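Local coordinates for hydroquinone dioxygenase small subunit (Pseudomonas sp., PDB 4ZXA), which forms, together with a large subunit, the iron(II)-dependent hydroquinone 1,2-dioxygenase PnpCD, and has a cupin fold that probably contributes to ring cleavage of hydroquinone, at residues A15-F20 with P145-Q150; S38-V43 with I84-E89; V53-N58 with A163-K168; E105-A110 with S136-E141. One frame throughout, in Å; residues are numbered along the deposited sequence.

Contact 1 of 4, residues A15-F20 with P145-Q150; sequences ASLDNF and PGVILQ
L17 lays its isobutyl end over the start of strand 145-153, spanning P145 to V147. Its CG rests 3.6 Å from V147 CG2, with the L17 CD2 methyl beside the same atom at 3.9 Å; the two side chains meet at a slant. The other branch reaches back along the strand: L17 CD1 lies 3.8 Å from P145 CB and 3.7 Å from G146 O, so one methyl touches both a proline ring and the peptide backbone. This branch can extend over the strand because CG stands anti to the carbonyl carbon (chi1 -82°), with the chain carried on nearly straight beyond it. The turn behind L17 is closed by two backbone bonds, S16 N to N19 O at 2.8 Å and N19 N to S16 O at 3.2 Å. An alanine here, without CG and both methyls, is likely to leave a gap over P145 and V147, with the turn less firmly seated. S16 packs on D87, and A15 and F20 pack on F41 of helix 40-45, which also touches V147; the N-terminal loop thus packs against this helix and against two neighbouring strands of the mixed sheet, 81-87 and 145-153.

Contact 2 of 4, residues S38-V43 with I84-E89; sequences SNIFEV and IVMDGE
I40 turns its CG1 between the backbone N and the carbonyl carbon (chi1 60°), which sends CD1 out to meet M86, while F41 sets CG anti to its carbonyl carbon (chi1 -64°), which turns a ring edge to strand 81-87. I40 CD1 lies 3.6 Å from M86 CG, the two chains roughly perpendicular; M86 is bent at both chi2 and chi3, which carries its sulfur off. At the F41 edge, CZ comes within 3.7 Å of M86 O, which lies in the ring plane, and CE1 within 3.8 Å of D87 CB. I40 CG1 backs one face of the ring. M86 and D87 both face V147, a classic beta bulge in the strand. N39 N-caps the helix: its OD1 accepts from F41 N at 2.8 Å and E42 N at 3.3 Å, the two N-H groups coming from opposite faces of its amide plane. With a serine at F41, M86 O and D87 CB would probably lose that ring edge and a gap open between helix and strand. Contact between the segments is apolar apart from M86 O; the carboxylate of D87 is held by L17 N, through OD2, so helix and strand meet by shape, not polar bonds.

Contact 3 of 4, residues V53-N58 with A163-K168; sequences VVVGLN and AEICLK
I165 CD1 gathers the apolar packing: it sits 4.0 Å from V55 CG1 and, more loosely, 4.4 Å from V53 CG1. V53 and V55 are alternate residues of strand 52-58, and the I165 tip settles alongside the backbone between them. I165 reaches the strand because CG1 stands between its backbone N and carbonyl carbon (chi1 56°), while CG2 lies beside the N. The second kind of contact is with the backbone: the same CD1 methyl lies 3.7 Å from V54 O, a van der Waals touch. V43 of helix 40-45 also packs against V53, V55 and I165, making one continuous apolar patch of the three elements. Just past I165 the chain leaves helical geometry at C166, which packs on F339 of the large subunit, and N58 at the far end of the strand is hydrogen-bonded to N318 of that subunit. V55 and G56 both face V63, a classic beta bulge in the mixed sheet. The arrangement joins the short C-terminal helix to a sheet of the cupin fold, close to where the two subunits meet.

Contact 4 of 4, residues E105-A110 with S136-E141; sequences EGTHLA and SAYRFE
Y138, followed outward from CB, carries its ring from strand 136-142 toward the loop that holds T107. At CB the first torsion places CG between the backbone N and the carbonyl carbon (chi1 59°), which turns the ring toward T107. The ring carbons pass without touching 105-110, and F94 of strand 89-97 packs on this side chain. Only the tip arrives: OH lies 3.8 Å from T107 CB and 4.0 Å from T107 OG1, the two side chains set crosswise. Further toward the strand's start, the methyl groups of two alanines meet, A110 CB and A137 CB being 4.0 Å apart, where the two backbones come nearest, CA of A110 to CA of A137 at 6.3 Å. Strands 108-109 and 136-142 flank 71-76 in the antiparallel sheet of the cupin fold, the two segments hydrogen-bonded to it through their backbones: A110 to W74 and Y138 to F75. The touch at T107 is thus one of packing. The buried tyrosine hydroxyl takes its hydrogen bonds from other quarters, with E81 OE1 and Q150 NE2, which probably fix where the ring's tip lies, while T107 walls it on one side and also packs against Q150.

From the N terminus, the loop 15-20 opens contact 1, which closes only at strand 145-153 and so encloses contacts 2 and 4. Contact 2 opens at 38-43 and closes at 84-89; contact 3 opens within that span, at 53-58, and closes at the C terminus, crossing both 1 and 2. Contact 4, from 105-110 to 136-141, lies within both 1 and 3 and follows 2 in series. Contacts 1 and 2 adjoin through neighbouring strands, V147 O with M86 N at 2.8 Å, and contacts 2 and 3 meet where S38 packs on I165. I148 packing on F140 ties the mixed sheet to the antiparallel sheet of contact 4.

Contact 1 of 4, residues A15-F20 with P145-Q150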
# COMPACT_ATOMS: atom_id res chain seq x y z
N ALA A 15 15.48 -5.86 -26.86
CA ALA A 15 15.93 -7.17 -27.30
C ALA A 15 16.20 -7.13 -28.80
O ALA A 15 15.94 -6.12 -29.46
CB ALA A 15 14.90 -8.24 -26.96
N SER A 16 16.77 -8.21 -29.32
CA SER A 16 17.02 -8.34 -30.75
C SER A 16 16.97 -9.81 -31.13
O SER A 16 16.87 -10.66 -30.27
CB SER A 16 18.38 -7.74 -31.12
OG SER A 16 19.44 -8.45 -30.50
N LEU A 17 17.04 -10.09 -32.43
CA LEU A 17 17.15 -11.46 -32.91
C LEU A 17 18.39 -12.19 -32.34
O LEU A 17 18.34 -13.39 -32.05
CB LEU A 17 17.22 -11.47 -34.44
CG LEU A 17 15.93 -11.37 -35.25
CD1 LEU A 17 16.23 -11.12 -36.72
CD2 LEU A 17 15.11 -12.64 -35.10
N ASP A 18 19.48 -11.45 -32.19
CA ASP A 18 20.75 -12.02 -31.70
C ASP A 18 20.76 -12.19 -30.19
O ASP A 18 21.58 -12.94 -29.64
CB ASP A 18 21.94 -11.13 -32.09
CG ASP A 18 22.38 -11.36 -33.52
OD1 ASP A 18 21.91 -12.35 -34.15
OD2 ASP A 18 23.22 -10.56 -34.00
N ASN A 19 19.85 -11.48 -29.53
CA ASN A 19 19.89 -11.40 -28.09
C ASN A 19 18.51 -11.10 -27.52
O ASN A 19 18.05 -9.96 -27.55
CB ASN A 19 20.89 -10.32 -27.66
CG ASN A 19 21.04 -10.22 -26.17
OD1 ASN A 19 20.79 -11.19 -25.44
ND2 ASN A 19 21.44 -9.05 -25.69
N PHE A 20 17.85 -12.14 -27.03
CA PHE A 20 16.56 -11.98 -26.39
C PHE A 20 16.38 -13.00 -25.29
O PHE A 20 16.99 -14.06 -25.31
CB PHE A 20 15.42 -12.11 -27.41
CG PHE A 20 15.29 -13.47 -28.01
CD1 PHE A 20 15.89 -13.76 -29.23
CD2 PHE A 20 14.56 -14.46 -27.38
CE1 PHE A 20 15.76 -15.02 -29.80
CE2 PHE A 20 14.42 -15.71 -27.94
CZ PHE A 20 15.03 -15.99 -29.15
N PRO A 145 19.26 -9.23 -40.99
CA PRO A 145 18.05 -9.77 -40.37
C PRO A 145 17.49 -8.82 -39.31
O PRO A 145 18.22 -8.35 -38.42
CB PRO A 145 18.54 -11.08 -39.71
CG PRO A 145 19.81 -11.43 -40.45
CD PRO A 145 20.43 -10.10 -40.79
N GLY A 146 16.20 -8.53 -39.41
CA GLY A 146 15.53 -7.68 -38.44
C GLY A 146 14.12 -8.18 -38.17
O GLY A 146 13.71 -9.22 -38.70
N VAL A 147 13.38 -7.44 -37.35
CA VAL A 147 12.03 -7.81 -36.97
C VAL A 147 11.03 -6.67 -37.21
O VAL A 147 11.25 -5.54 -36.76
CB VAL A 147 11.99 -8.22 -35.50
CG1 VAL A 147 10.59 -8.60 -35.11
CG2 VAL A 147 12.95 -9.38 -35.23
N ILE A 148 9.95 -6.97 -37.94
CA ILE A 148 8.88 -5.99 -38.19
C ILE A 148 7.58 -6.42 -37.52
O ILE A 148 7.12 -7.56 -37.70
CB ILE A 148 8.56 -5.85 -39.70
CG1 ILE A 148 9.80 -5.51 -40.52
CG2 ILE A 148 7.46 -4.82 -39.91
CD1 ILE A 148 9.54 -5.45 -42.03
N LEU A 149 6.98 -5.51 -36.75
CA LEU A 149 5.65 -5.72 -36.20
C LEU A 149 4.65 -5.01 -37.09
O LEU A 149 4.76 -3.80 -37.34
CB LEU A 149 5.52 -5.15 -34.79
CG LEU A 149 5.83 -6.05 -33.60
CD1 LEU A 149 5.80 -5.24 -32.32
CD2 LEU A 149 4.85 -7.17 -33.51
N GLN A 150 3.67 -5.77 -37.58
CA GLN A 150 2.65 -5.18 -38.43
C GLN A 150 1.27 -5.24 -37.77
O GLN A 150 0.81 -6.31 -37.36
CB GLN A 150 2.63 -5.88 -39.79
CG GLN A 150 1.55 -5.37 -40.73
CD GLN A 150 1.98 -5.33 -42.19
OE1 GLN A 150 3.18 -5.34 -42.50
NE2 GLN A 150 1.01 -5.28 -43.10

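Contact 2 of 4, residues S38-V43 with I84-E89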
# COMPACT_ATOMS: atom_id res chain seq x y z
N SER A 38 3.83 -15.60 -26.42
CA SER A 38 5.00 -15.80 -27.27
C SER A 38 5.97 -14.63 -27.15
O SER A 38 5.80 -13.75 -26.31
CB SER A 38 4.58 -15.98 -28.73
OG SER A 38 4.13 -14.75 -29.28
N ASN A 39 7.01 -14.63 -27.98
CA ASN A 39 7.99 -13.55 -27.99
C ASN A 39 8.39 -13.25 -29.43
O ASN A 39 8.80 -14.15 -30.15
CB ASN A 39 9.21 -13.94 -27.16
CG ASN A 39 10.28 -12.88 -27.17
OD1 ASN A 39 10.93 -12.66 -28.20
ND2 ASN A 39 10.49 -12.23 -26.03
N ILE A 40 8.26 -12.00 -29.85
CA ILE A 40 8.37 -11.67 -31.27
C ILE A 40 9.76 -12.01 -31.84
O ILE A 40 9.94 -12.23 -33.04
CB ILE A 40 8.03 -10.19 -31.57
CG1 ILE A 40 8.96 -9.24 -30.81
CG2 ILE A 40 6.58 -9.88 -31.23
CD1 ILE A 40 8.86 -7.81 -31.32
N PHE A 41 10.75 -12.05 -30.96
CA PHE A 41 12.10 -12.32 -31.39
C PHE A 41 12.30 -13.81 -31.62
O PHE A 41 12.80 -14.22 -32.66
CB PHE A 41 13.12 -11.68 -30.45
CG PHE A 41 13.03 -10.19 -30.45
CD1 PHE A 41 13.41 -9.47 -31.55
CD2 PHE A 41 12.48 -9.51 -29.37
CE1 PHE A 41 13.29 -8.10 -31.58
CE2 PHE A 41 12.36 -8.13 -29.39
CZ PHE A 41 12.76 -7.42 -30.50
N GLU A 42 11.87 -14.63 -30.66
CA GLU A 42 11.83 -16.06 -30.89
C GLU A 42 11.04 -16.36 -32.16
O GLU A 42 11.48 -17.14 -33.01
CB GLU A 42 11.22 -16.80 -29.69
CG GLU A 42 11.38 -18.31 -29.76
CD GLU A 42 11.09 -18.99 -28.44
OE1 GLU A 42 10.04 -18.70 -27.82
OE2 GLU A 42 11.93 -19.81 -28.01
N VAL A 43 9.89 -15.72 -32.31
CA VAL A 43 9.06 -15.97 -33.49
C VAL A 43 9.78 -15.67 -34.83
O VAL A 43 9.80 -16.52 -35.72
CB VAL A 43 7.70 -15.24 -33.42
CG1 VAL A 43 7.02 -15.23 -34.80
CG2 VAL A 43 6.78 -15.90 -32.39
N ILE A 84 6.04 -1.38 -37.25
CA ILE A 84 7.05 -0.97 -36.27
C ILE A 84 8.28 -1.83 -36.44
O ILE A 84 8.20 -3.06 -36.36
CB ILE A 84 6.60 -1.20 -34.82
CG1 ILE A 84 5.14 -0.79 -34.61
CG2 ILE A 84 7.55 -0.48 -33.84
CD1 ILE A 84 4.99 0.63 -34.24
N VAL A 85 9.42 -1.20 -36.64
CA VAL A 85 10.67 -1.94 -36.71
C VAL A 85 11.19 -2.20 -35.31
O VAL A 85 11.56 -1.27 -34.60
CB VAL A 85 11.72 -1.19 -37.52
CG1 VAL A 85 13.09 -1.86 -37.36
CG2 VAL A 85 11.29 -1.13 -38.97
N MET A 86 11.22 -3.46 -34.91
CA MET A 86 11.62 -3.83 -33.55
C MET A 86 13.10 -4.22 -33.43
O MET A 86 13.64 -4.28 -32.34
CB MET A 86 10.71 -4.95 -33.03
CG MET A 86 9.35 -4.47 -32.57
SD MET A 86 9.41 -3.52 -31.02
CE MET A 86 9.71 -1.88 -31.66
N ASP A 87 13.74 -4.48 -34.57
CA ASP A 87 15.16 -4.77 -34.63
C ASP A 87 15.66 -4.66 -36.07
O ASP A 87 14.92 -4.93 -37.02
CB ASP A 87 15.45 -6.16 -34.08
CG ASP A 87 16.93 -6.51 -34.12
OD1 ASP A 87 17.77 -5.60 -33.96
OD2 ASP A 87 17.25 -7.70 -34.29
N GLY A 88 16.91 -4.25 -36.25
CA GLY A 88 17.48 -4.18 -37.57
C GLY A 88 17.10 -2.88 -38.25
O GLY A 88 16.79 -1.89 -37.60
N GLU A 89 17.11 -2.90 -39.58
CA GLU A 89 16.84 -1.69 -40.33
C GLU A 89 16.14 -2.03 -41.64
O GLU A 89 16.66 -2.76 -42.48
CB GLU A 89 18.16 -0.96 -40.57
CG GLU A 89 18.03 0.36 -41.31
CD GLU A 89 19.32 1.16 -41.25
OE1 GLU A 89 19.47 2.11 -42.06
OE2 GLU A 89 20.18 0.84 -40.38

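Contact 3 of 4, residues V53-N58 with A163-K168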
# COMPACT_ATOMS: atom_id res chain seq x y z
N VAL A 53 3.48 -13.80 -39.38
CA VAL A 53 3.06 -14.73 -38.33
C VAL A 53 2.20 -13.99 -37.34
O VAL A 53 2.65 -13.02 -36.71
CB VAL A 53 4.26 -15.39 -37.57
CG1 VAL A 53 3.74 -16.29 -36.44
CG2 VAL A 53 5.17 -16.19 -38.52
N VAL A 54 0.95 -14.43 -37.22
CA VAL A 54 0.05 -13.85 -36.25
C VAL A 54 0.52 -14.19 -34.83
O VAL A 54 0.66 -15.36 -34.48
CB VAL A 54 -1.38 -14.38 -36.44
CG1 VAL A 54 -2.33 -13.74 -35.42
CG2 VAL A 54 -1.85 -14.14 -37.89
N VAL A 55 0.74 -13.14 -34.03
CA VAL A 55 1.11 -13.29 -32.62
C VAL A 55 0.04 -12.69 -31.72
O VAL A 55 0.03 -12.93 -30.51
CB VAL A 55 2.50 -12.67 -32.32
CG1 VAL A 55 3.59 -13.46 -33.04
CG2 VAL A 55 2.56 -11.22 -32.76
N GLY A 56 -0.87 -11.93 -32.30
CA GLY A 56 -2.03 -11.44 -31.57
C GLY A 56 -3.25 -11.46 -32.47
O GLY A 56 -3.18 -11.05 -33.63
N LEU A 57 -4.38 -11.94 -31.93
CA LEU A 57 -5.62 -11.99 -32.70
C LEU A 57 -6.84 -11.56 -31.86
O LEU A 57 -7.16 -12.20 -30.85
CB LEU A 57 -5.83 -13.40 -33.26
CG LEU A 57 -7.16 -13.62 -33.99
CD1 LEU A 57 -7.31 -12.65 -35.15
CD2 LEU A 57 -7.23 -15.06 -34.47
N ASN A 58 -7.51 -10.50 -32.29
CA ASN A 58 -8.68 -10.01 -31.55
C ASN A 58 -9.83 -9.66 -32.48
O ASN A 58 -9.77 -8.66 -33.21
CB ASN A 58 -8.33 -8.79 -30.68
CG ASN A 58 -9.41 -8.47 -29.64
OD1 ASN A 58 -10.58 -8.73 -29.87
ND2 ASN A 58 -9.00 -7.92 -28.50
N ALA A 163 0.30 -23.25 -31.60
CA ALA A 163 0.89 -24.35 -30.85
C ALA A 163 2.41 -24.34 -30.98
O ALA A 163 3.12 -24.79 -30.08
CB ALA A 163 0.30 -25.69 -31.29
N GLU A 164 2.90 -23.78 -32.08
CA GLU A 164 4.33 -23.70 -32.31
C GLU A 164 5.00 -22.57 -31.53
O GLU A 164 6.15 -22.71 -31.11
CB GLU A 164 4.62 -23.48 -33.78
CG GLU A 164 4.45 -24.68 -34.68
CD GLU A 164 4.91 -24.36 -36.10
OE1 GLU A 164 6.09 -23.94 -36.25
OE2 GLU A 164 4.11 -24.51 -37.04
N ILE A 165 4.30 -21.45 -31.37
CA ILE A 165 4.93 -20.25 -30.82
C ILE A 165 4.59 -19.90 -29.36
O ILE A 165 5.36 -19.18 -28.72
CB ILE A 165 4.70 -19.00 -31.69
CG1 ILE A 165 3.20 -18.73 -31.91
CG2 ILE A 165 5.42 -19.13 -33.00
CD1 ILE A 165 2.89 -17.27 -32.22
N CYS A 166 3.47 -20.38 -28.84
CA CYS A 166 3.04 -19.99 -27.50
C CYS A 166 3.34 -21.05 -26.47
O CYS A 166 3.43 -22.23 -26.79
CB CYS A 166 1.55 -19.67 -27.47
SG CYS A 166 1.09 -18.38 -28.63
N LEU A 167 3.47 -20.63 -25.22
CA LEU A 167 3.66 -21.55 -24.11
C LEU A 167 2.46 -22.46 -23.99
O LEU A 167 1.34 -22.07 -24.33
CB LEU A 167 3.83 -20.78 -22.81
CG LEU A 167 5.08 -19.92 -22.72
CD1 LEU A 167 5.09 -19.21 -21.37
CD2 LEU A 167 6.31 -20.80 -22.91
N LYS A 168 2.69 -23.66 -23.48
CA LYS A 168 1.65 -24.67 -23.40
C LYS A 168 1.82 -25.46 -22.10
O LYS A 168 1.28 -25.10 -21.04
CB LYS A 168 1.74 -25.59 -24.62
CG LYS A 168 0.56 -26.54 -24.81
CD LYS A 168 0.15 -26.58 -26.29
CE LYS A 168 -0.77 -27.76 -26.62
NZ LYS A 168 -1.86 -27.90 -25.61
OXT LYS A 168 2.51 -26.48 -22.07

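Contact 4 of 4, residues E105-A110 with S136-E141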
# COMPACT_ATOMS: atom_id res chain seq x y z
N GLU A 105 -10.40 -6.72 -46.66
CA GLU A 105 -9.53 -6.49 -45.51
C GLU A 105 -8.37 -7.46 -45.49
O GLU A 105 -8.48 -8.60 -45.97
CB GLU A 105 -10.33 -6.61 -44.21
CG GLU A 105 -11.48 -5.62 -44.12
CD GLU A 105 -12.12 -5.59 -42.74
OE1 GLU A 105 -12.24 -6.67 -42.12
OE2 GLU A 105 -12.49 -4.49 -42.28
N GLY A 106 -7.27 -7.02 -44.90
CA GLY A 106 -6.08 -7.85 -44.81
C GLY A 106 -5.07 -7.46 -45.87
O GLY A 106 -5.42 -6.94 -46.91
N THR A 107 -3.80 -7.70 -45.59
CA THR A 107 -2.81 -7.39 -46.60
C THR A 107 -2.88 -8.43 -47.72
O THR A 107 -3.09 -9.62 -47.47
CB THR A 107 -1.39 -7.25 -46.00
OG1 THR A 107 -0.46 -7.94 -46.83
CG2 THR A 107 -1.33 -7.78 -44.59
N HIS A 108 -2.76 -7.96 -48.95
CA HIS A 108 -2.78 -8.82 -50.13
C HIS A 108 -1.51 -8.62 -50.96
O HIS A 108 -0.88 -7.55 -50.91
CB HIS A 108 -4.03 -8.51 -50.99
CG HIS A 108 -5.32 -8.87 -50.32
ND1 HIS A 108 -5.93 -10.10 -50.48
CD2 HIS A 108 -6.12 -8.17 -49.48
CE1 HIS A 108 -7.04 -10.14 -49.77
NE2 HIS A 108 -7.18 -8.98 -49.15
N LEU A 109 -1.16 -9.64 -51.73
CA LEU A 109 -0.07 -9.54 -52.71
C LEU A 109 -0.45 -8.56 -53.82
O LEU A 109 -1.47 -8.73 -54.47
CB LEU A 109 0.21 -10.90 -53.30
CG LEU A 109 0.89 -11.89 -52.35
CD1 LEU A 109 1.03 -13.23 -53.04
CD2 LEU A 109 2.25 -11.38 -51.87
N ALA A 110 0.37 -7.53 -54.03
CA ALA A 110 0.05 -6.51 -55.03
C ALA A 110 0.47 -6.92 -56.45
O ALA A 110 0.05 -6.28 -57.43
CB ALA A 110 0.68 -5.18 -54.66
N SER A 136 -1.99 1.80 -51.46
CA SER A 136 -0.62 1.92 -51.92
C SER A 136 -0.08 0.51 -51.96
O SER A 136 -0.66 -0.40 -51.36
CB SER A 136 0.19 2.78 -50.97
OG SER A 136 0.53 2.03 -49.82
N ALA A 137 1.00 0.31 -52.70
CA ALA A 137 1.74 -0.94 -52.60
C ALA A 137 3.01 -0.60 -51.85
O ALA A 137 3.55 0.50 -51.98
CB ALA A 137 2.04 -1.50 -53.97
N TYR A 138 3.49 -1.54 -51.04
CA TYR A 138 4.68 -1.26 -50.25
C TYR A 138 5.57 -2.49 -50.20
O TYR A 138 5.09 -3.62 -50.22
CB TYR A 138 4.31 -0.77 -48.84
CG TYR A 138 3.46 -1.74 -48.05
CD1 TYR A 138 2.08 -1.71 -48.14
CD2 TYR A 138 4.05 -2.68 -47.22
CE1 TYR A 138 1.30 -2.59 -47.41
CE2 TYR A 138 3.28 -3.57 -46.48
CZ TYR A 138 1.90 -3.53 -46.58
OH TYR A 138 1.11 -4.42 -45.86
N ARG A 139 6.88 -2.26 -50.16
CA ARG A 139 7.86 -3.35 -50.22
C ARG A 139 8.96 -3.12 -49.18
O ARG A 139 9.41 -1.99 -48.97
CB ARG A 139 8.46 -3.44 -51.63
CG ARG A 139 9.31 -4.68 -51.89
CD ARG A 139 9.54 -4.90 -53.39
NE ARG A 139 10.34 -3.84 -54.00
CZ ARG A 139 10.88 -3.91 -55.21
NH1 ARG A 139 10.71 -5.00 -55.96
NH2 ARG A 139 11.60 -2.90 -55.69
N PHE A 140 9.37 -4.20 -48.53
CA PHE A 140 10.38 -4.16 -47.47
C PHE A 140 11.78 -4.58 -47.97
O PHE A 140 11.92 -5.62 -48.64
CB PHE A 140 9.98 -5.11 -46.34
CG PHE A 140 8.72 -4.69 -45.60
CD1 PHE A 140 8.55 -3.41 -45.12
CD2 PHE A 140 7.70 -5.61 -45.38
CE1 PHE A 140 7.40 -3.04 -44.44
CE2 PHE A 140 6.55 -5.26 -44.70
CZ PHE A 140 6.40 -3.98 -44.23
N GLU A 141 12.79 -3.78 -47.64
CA GLU A 141 14.20 -4.06 -47.96
C GLU A 141 15.03 -4.20 -46.69
O GLU A 141 15.10 -3.27 -45.90
CB GLU A 141 14.80 -2.90 -48.74
CG GLU A 141 14.21 -2.66 -50.11
CD GLU A 141 14.55 -3.78 -51.07
OE1 GLU A 141 15.31 -4.70 -50.69
OE2 GLU A 141 14.03 -3.72 -52.21